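Local coordinates for protein putative peptidase (Chlamydophila abortus, PDB 3CE2) that probably acts as a zinc-dependent oligopeptidase of the M3B family, cleaving short peptides, at residues 407-410 with 411-415; 428-431 with 432-435; 457-460 with 461-465. All coordinates share one frame; numbering follows the deposited sequence.

Contact 1. Residues 407-410 with 411-415; sequences SMHS and YFSRK
Y411, F412, S413 and R414 give their backbone N-H groups in turn to the carbonyl oxygens of S407, M408, H409 and S410, an unbroken i-to-i+4 ladder in which F412 N sits 2.8 Å from M408 O in an almost straight bond. M408 packs against the side chains of Y411 and F412, three and four residues on. Its chain folds back at both chi2 (-62°) and chi3 (-83°), which turns SD towards Y411 and the methyl CE towards F412. The sulfur SD stands 5.2 Å from the centroid of the Y411 ring, oblique to it, a Met-aromatic contact, while the methyl CE lies 4.2 Å from both CE2 and CZ of F412. This cluster faces helix 345-357, where M408 and F412 both touch Y348. On another side of the helix R414 runs out extended from CG to NE and lays one face of its guanidinium against S410, whose CB stands 3.8 Å above the plane, over its centre. The hydroxyl OG of S410 lies over the same group and has a weak hydrogen bond to Y424. H409 and S413 share a third side: OG of S413 lies obliquely to the imidazole, 3.8 Å from ND1, and hydrogen-bonds to L567 O. The stretch is the C-terminal part of helix 394-416, which carries the HExxH zinc-binding motif of M3 metallopeptidases, with H402 and H406 just upstream.

Contact 2. Residues 428-431 with 432-435; sequences LAEI and ASTL. With ZN (zinc ion), chain D.
E430 meets S433 and T434 through its backbone carbonyl, while its side chain turns to the zinc ion. The carboxylate binds through one oxygen: OE2 lies 2.5 Å from the metal, whereas OE1 stands 3.7 Å from the ion. H402 and H406 complete the set of protein ligands, so E430 supplies the acidic third ligand that follows HExxH in the gluzincin metallopeptidases. A bend at chi2 (-62°) folds the chain back over the start of the helix, and OE1 ends 3.5 Å from S433 OG.

The second shell holds the backbone of this ligand through its carbonyl. E430 O receives three hydrogen bonds. T434 gives two of them, one from its backbone N at 3.1 Å and one from its hydroxyl OG1 at 2.9 Å, the side chain doubling the ordinary bond of the first helical turn. The third comes from S433 OG, also at 2.9 Å, but from well above the carbonyl plane, with a C=O...donor angle of only 107°, so it does not follow a lone pair. S433 reaches there because its hydroxyl sits between its own N and carbonyl carbon, at chi1 47°. Held this way, the peptide after E430 is gripped at the point where the chain enters the helix. One residue on, L435 N bonds to I431 O at 2.9 Å, continuing the helical pattern.

The stretch joins the loop after helix 394-416 to helix 431-447. S433 packs on H402 and H406 of the former helix, so it touches all three zinc-ligand residues. On other sides, I431 and T434 lie against helix 536-553, L435 and A432 meet Y563 of helix 559-567, and L428 rests on helix 575-581.

Contact 3. Residues 457-460 with 461-465; sequences ILTR and CLDTI
R460 and T464 meet within the long alpha-helix 451-487, where the threonine hydroxyl supplements the i-to-i+4 backbone bonding. R460, C461 and L458 are the residues most enclosed by this local packing. L458 O takes the N-H of L462 at 3.0 Å, and the side chain of L462 folds back along the same carbonyl, with CD1 3.4 Å from the oxygen; both leucines face K602 of helix 590-607. C461 gives its N-H to I457 O, while its CB lies beside that oxygen. Its sulfur is carried away from its own backbone N (chi1 167°), and the side chain meets M441 of helix 431-447. R460 packs on M441 too. On a further side T459 and D463 lie side by side, the methyl CG2 of T459 3.5 Å from OD2 of D463; the charge of D463 is met by a salt bridge from K302, and its OD1 also bonds to Y298, both on helix 292-306. The carbonyl of R460 carries two donors, which come from opposite faces of its plane: T464 N at 3.1 Å and T464 OG1 at 2.8 Å.

Contacts 1 and 2 touch, with H409 CD2 lying 4.0 Å from A432 CB. Helix 394-416 supplies H402 and H406 to the zinc ion, and E430, the last residue before helix 431-447, supplies the third protein ligand. Contact 3, on the next helix in the chain, stands apart: its nearest atoms are about 6 Å from contact 2 and about 17 Å from contact 1. Contact 2 is the most central, yet only partly buried; contacts 1 and 3 lie farther out yet are mostly buried. Their chemistry differs: hydroxyls and a carboxylate around the metal site, a sulfur-aromatic cluster in contact 1, and in contact 3 backbone bonding supplemented by one threonine hydroxyl, with an aspartate paired outside the segments.

Contact 1. Residues 407-410 with 411-415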
# COMPACT_ATOMS: atom_id res chain seq x y z
N SER A 407 -8.02 -6.04 -8.68
CA SER A 407 -8.46 -7.26 -9.30
C SER A 407 -8.10 -7.34 -10.78
O SER A 407 -7.51 -8.32 -11.20
CB SER A 407 -9.96 -7.44 -9.07
OG SER A 407 -10.14 -7.94 -7.75
N MET A 408 -8.46 -6.32 -11.55
CA MET A 408 -8.08 -6.26 -12.95
C MET A 408 -6.55 -6.30 -13.14
O MET A 408 -6.03 -7.05 -14.00
CB MET A 408 -8.72 -5.06 -13.64
CG MET A 408 -10.25 -5.21 -13.74
SD MET A 408 -10.78 -6.64 -14.75
CE MET A 408 -10.66 -5.94 -16.38
N HIS A 409 -5.83 -5.54 -12.31
CA HIS A 409 -4.36 -5.57 -12.35
C HIS A 409 -3.92 -7.03 -12.27
O HIS A 409 -3.17 -7.52 -13.15
CB HIS A 409 -3.80 -4.81 -11.15
CG HIS A 409 -2.36 -4.42 -11.27
ND1 HIS A 409 -1.51 -4.92 -12.24
CD2 HIS A 409 -1.60 -3.57 -10.52
CE1 HIS A 409 -0.31 -4.40 -12.09
NE2 HIS A 409 -0.33 -3.59 -11.05
N SER A 410 -4.40 -7.73 -11.24
CA SER A 410 -3.98 -9.12 -11.00
C SER A 410 -4.38 -10.06 -12.12
O SER A 410 -3.63 -10.94 -12.54
CB SER A 410 -4.53 -9.63 -9.67
OG SER A 410 -3.63 -9.30 -8.61
N TYR A 411 -5.59 -9.84 -12.62
CA TYR A 411 -6.15 -10.63 -13.66
C TYR A 411 -5.26 -10.48 -14.88
O TYR A 411 -4.78 -11.48 -15.43
CB TYR A 411 -7.56 -10.12 -13.95
CG TYR A 411 -8.15 -10.62 -15.22
CD1 TYR A 411 -8.81 -11.84 -15.27
CD2 TYR A 411 -8.08 -9.85 -16.37
CE1 TYR A 411 -9.38 -12.30 -16.46
CE2 TYR A 411 -8.64 -10.29 -17.57
CZ TYR A 411 -9.28 -11.52 -17.61
OH TYR A 411 -9.84 -11.97 -18.79
N PHE A 412 -5.01 -9.25 -15.30
CA PHE A 412 -4.19 -9.00 -16.47
C PHE A 412 -2.79 -9.58 -16.35
O PHE A 412 -2.27 -10.14 -17.30
CB PHE A 412 -4.08 -7.50 -16.73
CG PHE A 412 -5.23 -6.93 -17.49
CD1 PHE A 412 -5.75 -7.59 -18.59
CD2 PHE A 412 -5.76 -5.71 -17.13
CE1 PHE A 412 -6.80 -7.03 -19.31
CE2 PHE A 412 -6.81 -5.14 -17.83
CZ PHE A 412 -7.33 -5.80 -18.92
N SER A 413 -2.17 -9.44 -15.17
CA SER A 413 -0.82 -9.95 -14.94
C SER A 413 -0.72 -11.45 -14.98
O SER A 413 0.26 -11.99 -15.48
CB SER A 413 -0.26 -9.44 -13.61
OG SER A 413 0.09 -8.08 -13.72
N ARG A 414 -1.73 -12.13 -14.44
CA ARG A 414 -1.74 -13.60 -14.40
C ARG A 414 -1.92 -14.18 -15.79
O ARG A 414 -1.29 -15.17 -16.14
CB ARG A 414 -2.86 -14.10 -13.50
CG ARG A 414 -2.52 -14.00 -12.04
CD ARG A 414 -3.76 -14.06 -11.21
NE ARG A 414 -3.45 -13.66 -9.86
CZ ARG A 414 -4.36 -13.42 -8.93
NH1 ARG A 414 -5.66 -13.57 -9.19
NH2 ARG A 414 -3.96 -13.03 -7.73
N LYS A 415 -2.80 -13.55 -16.56
CA LYS A 415 -3.06 -13.91 -17.94
C LYS A 415 -1.83 -13.71 -18.86
O LYS A 415 -1.72 -14.37 -19.88
CB LYS A 415 -4.24 -13.07 -18.44
CG LYS A 415 -5.04 -13.70 -19.53
CD LYS A 415 -6.52 -13.28 -19.44
CE LYS A 415 -7.03 -12.74 -20.80
NZ LYS A 415 -6.62 -11.30 -21.06

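Contact 2. Residues 428-431 with 432-435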
# COMPACT_ATOMS: atom_id res chain seq x y z
N LEU A 428 4.08 -1.01 -6.74
CA LEU A 428 3.12 -0.73 -7.82
C LEU A 428 1.69 -1.11 -7.46
O LEU A 428 0.78 -0.93 -8.26
CB LEU A 428 3.49 -1.48 -9.11
CG LEU A 428 4.81 -1.26 -9.86
CD1 LEU A 428 4.85 -2.24 -11.03
CD2 LEU A 428 4.94 0.19 -10.36
N ALA A 429 1.48 -1.63 -6.26
CA ALA A 429 0.18 -2.21 -5.91
C ALA A 429 -0.94 -1.22 -5.63
O ALA A 429 -2.08 -1.62 -5.46
CB ALA A 429 0.33 -3.18 -4.73
N GLU A 430 -0.63 0.05 -5.52
CA GLU A 430 -1.71 0.99 -5.23
C GLU A 430 -2.16 1.81 -6.45
O GLU A 430 -3.18 2.50 -6.40
CB GLU A 430 -1.35 1.89 -4.01
CG GLU A 430 -1.76 1.31 -2.63
CD GLU A 430 -3.29 1.10 -2.44
OE1 GLU A 430 -4.09 2.07 -2.51
OE2 GLU A 430 -3.71 -0.05 -2.21
N ILE A 431 -1.43 1.70 -7.55
CA ILE A 431 -1.71 2.48 -8.74
C ILE A 431 -3.08 2.19 -9.36
O ILE A 431 -3.89 3.10 -9.60
CB ILE A 431 -0.60 2.27 -9.79
CG1 ILE A 431 0.74 2.77 -9.24
CG2 ILE A 431 -0.90 2.97 -11.09
CD1 ILE A 431 1.84 2.72 -10.29
N ALA A 432 -3.36 0.91 -9.61
CA ALA A 432 -4.57 0.54 -10.34
C ALA A 432 -5.81 0.89 -9.55
O ALA A 432 -6.81 1.33 -10.13
CB ALA A 432 -4.57 -0.92 -10.68
N SER A 433 -5.75 0.67 -8.24
CA SER A 433 -6.89 0.96 -7.37
C SER A 433 -7.15 2.46 -7.28
O SER A 433 -8.30 2.92 -7.35
CB SER A 433 -6.63 0.39 -5.98
OG SER A 433 -5.33 0.76 -5.56
N THR A 434 -6.06 3.23 -7.12
CA THR A 434 -6.16 4.66 -6.95
C THR A 434 -6.67 5.30 -8.23
O THR A 434 -7.57 6.14 -8.19
CB THR A 434 -4.79 5.26 -6.54
OG1 THR A 434 -4.47 4.82 -5.21
CG2 THR A 434 -4.84 6.76 -6.56
N LEU A 435 -6.11 4.88 -9.36
CA LEU A 435 -6.59 5.36 -10.65
C LEU A 435 -8.09 5.12 -10.81
O LEU A 435 -8.82 6.02 -11.22
CB LEU A 435 -5.81 4.74 -11.81
CG LEU A 435 -6.19 5.19 -13.24
CD1 LEU A 435 -4.98 5.19 -14.17
CD2 LEU A 435 -7.32 4.39 -13.84
ZN ZN D . -5.93 -1.14 -2.00

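Contact 3. Residues 457-460 with 461-465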
# COMPACT_ATOMS: atom_id res chain seq x y z
N ILE A 457 -17.77 15.90 -4.04
CA ILE A 457 -16.84 15.06 -4.79
C ILE A 457 -15.46 15.70 -4.93
O ILE A 457 -14.44 15.05 -4.71
CB ILE A 457 -17.36 14.80 -6.19
CG1 ILE A 457 -18.63 13.98 -6.11
CG2 ILE A 457 -16.31 14.08 -7.02
CD1 ILE A 457 -19.44 14.05 -7.37
N LEU A 458 -15.42 16.97 -5.30
CA LEU A 458 -14.13 17.62 -5.49
C LEU A 458 -13.37 17.64 -4.18
O LEU A 458 -12.15 17.55 -4.16
CB LEU A 458 -14.33 19.04 -5.99
CG LEU A 458 -14.56 19.13 -7.49
CD1 LEU A 458 -15.45 20.30 -7.82
CD2 LEU A 458 -13.22 19.21 -8.22
N THR A 459 -14.11 17.76 -3.09
CA THR A 459 -13.47 17.92 -1.80
C THR A 459 -12.85 16.60 -1.36
O THR A 459 -11.73 16.57 -0.85
CB THR A 459 -14.46 18.49 -0.77
OG1 THR A 459 -14.66 19.88 -1.04
CG2 THR A 459 -13.90 18.35 0.62
N ARG A 460 -13.56 15.50 -1.61
CA ARG A 460 -13.09 14.19 -1.20
C ARG A 460 -11.83 13.84 -1.97
O ARG A 460 -10.84 13.31 -1.43
CB ARG A 460 -14.17 13.14 -1.44
CG ARG A 460 -13.85 11.81 -0.79
CD ARG A 460 -15.06 10.91 -0.73
NE ARG A 460 -15.60 10.66 -2.06
CZ ARG A 460 -16.71 11.20 -2.54
NH1 ARG A 460 -17.11 10.91 -3.77
NH2 ARG A 460 -17.44 12.03 -1.79
N CYS A 461 -11.87 14.18 -3.24
CA CYS A 461 -10.79 13.95 -4.16
C CYS A 461 -9.53 14.76 -3.84
O CYS A 461 -8.42 14.24 -3.91
CB CYS A 461 -11.29 14.27 -5.56
SG CYS A 461 -10.00 14.38 -6.74
N LEU A 462 -9.67 16.03 -3.49
CA LEU A 462 -8.46 16.79 -3.19
C LEU A 462 -7.91 16.43 -1.81
O LEU A 462 -6.69 16.32 -1.64
CB LEU A 462 -8.68 18.28 -3.39
CG LEU A 462 -8.93 18.61 -4.87
CD1 LEU A 462 -9.76 19.86 -5.08
CD2 LEU A 462 -7.61 18.70 -5.67
N ASP A 463 -8.79 16.22 -0.84
CA ASP A 463 -8.34 15.78 0.50
C ASP A 463 -7.46 14.53 0.37
O ASP A 463 -6.39 14.43 1.00
CB ASP A 463 -9.54 15.47 1.42
CG ASP A 463 -10.33 16.74 1.86
OD1 ASP A 463 -9.82 17.90 1.72
OD2 ASP A 463 -11.47 16.55 2.36
N THR A 464 -7.91 13.59 -0.46
CA THR A 464 -7.18 12.35 -0.71
C THR A 464 -5.84 12.63 -1.36
O THR A 464 -4.79 12.18 -0.90
CB THR A 464 -7.99 11.46 -1.65
OG1 THR A 464 -9.18 11.04 -0.98
CG2 THR A 464 -7.20 10.26 -2.09
N ILE A 465 -5.87 13.39 -2.45
CA ILE A 465 -4.65 13.76 -3.14
C ILE A 465 -3.70 14.50 -2.18
O ILE A 465 -2.51 14.16 -2.08
CB ILE A 465 -4.95 14.61 -4.37
CG1 ILE A 465 -5.81 13.82 -5.34
CG2 ILE A 465 -3.68 14.97 -5.06
CD1 ILE A 465 -6.24 14.62 -6.55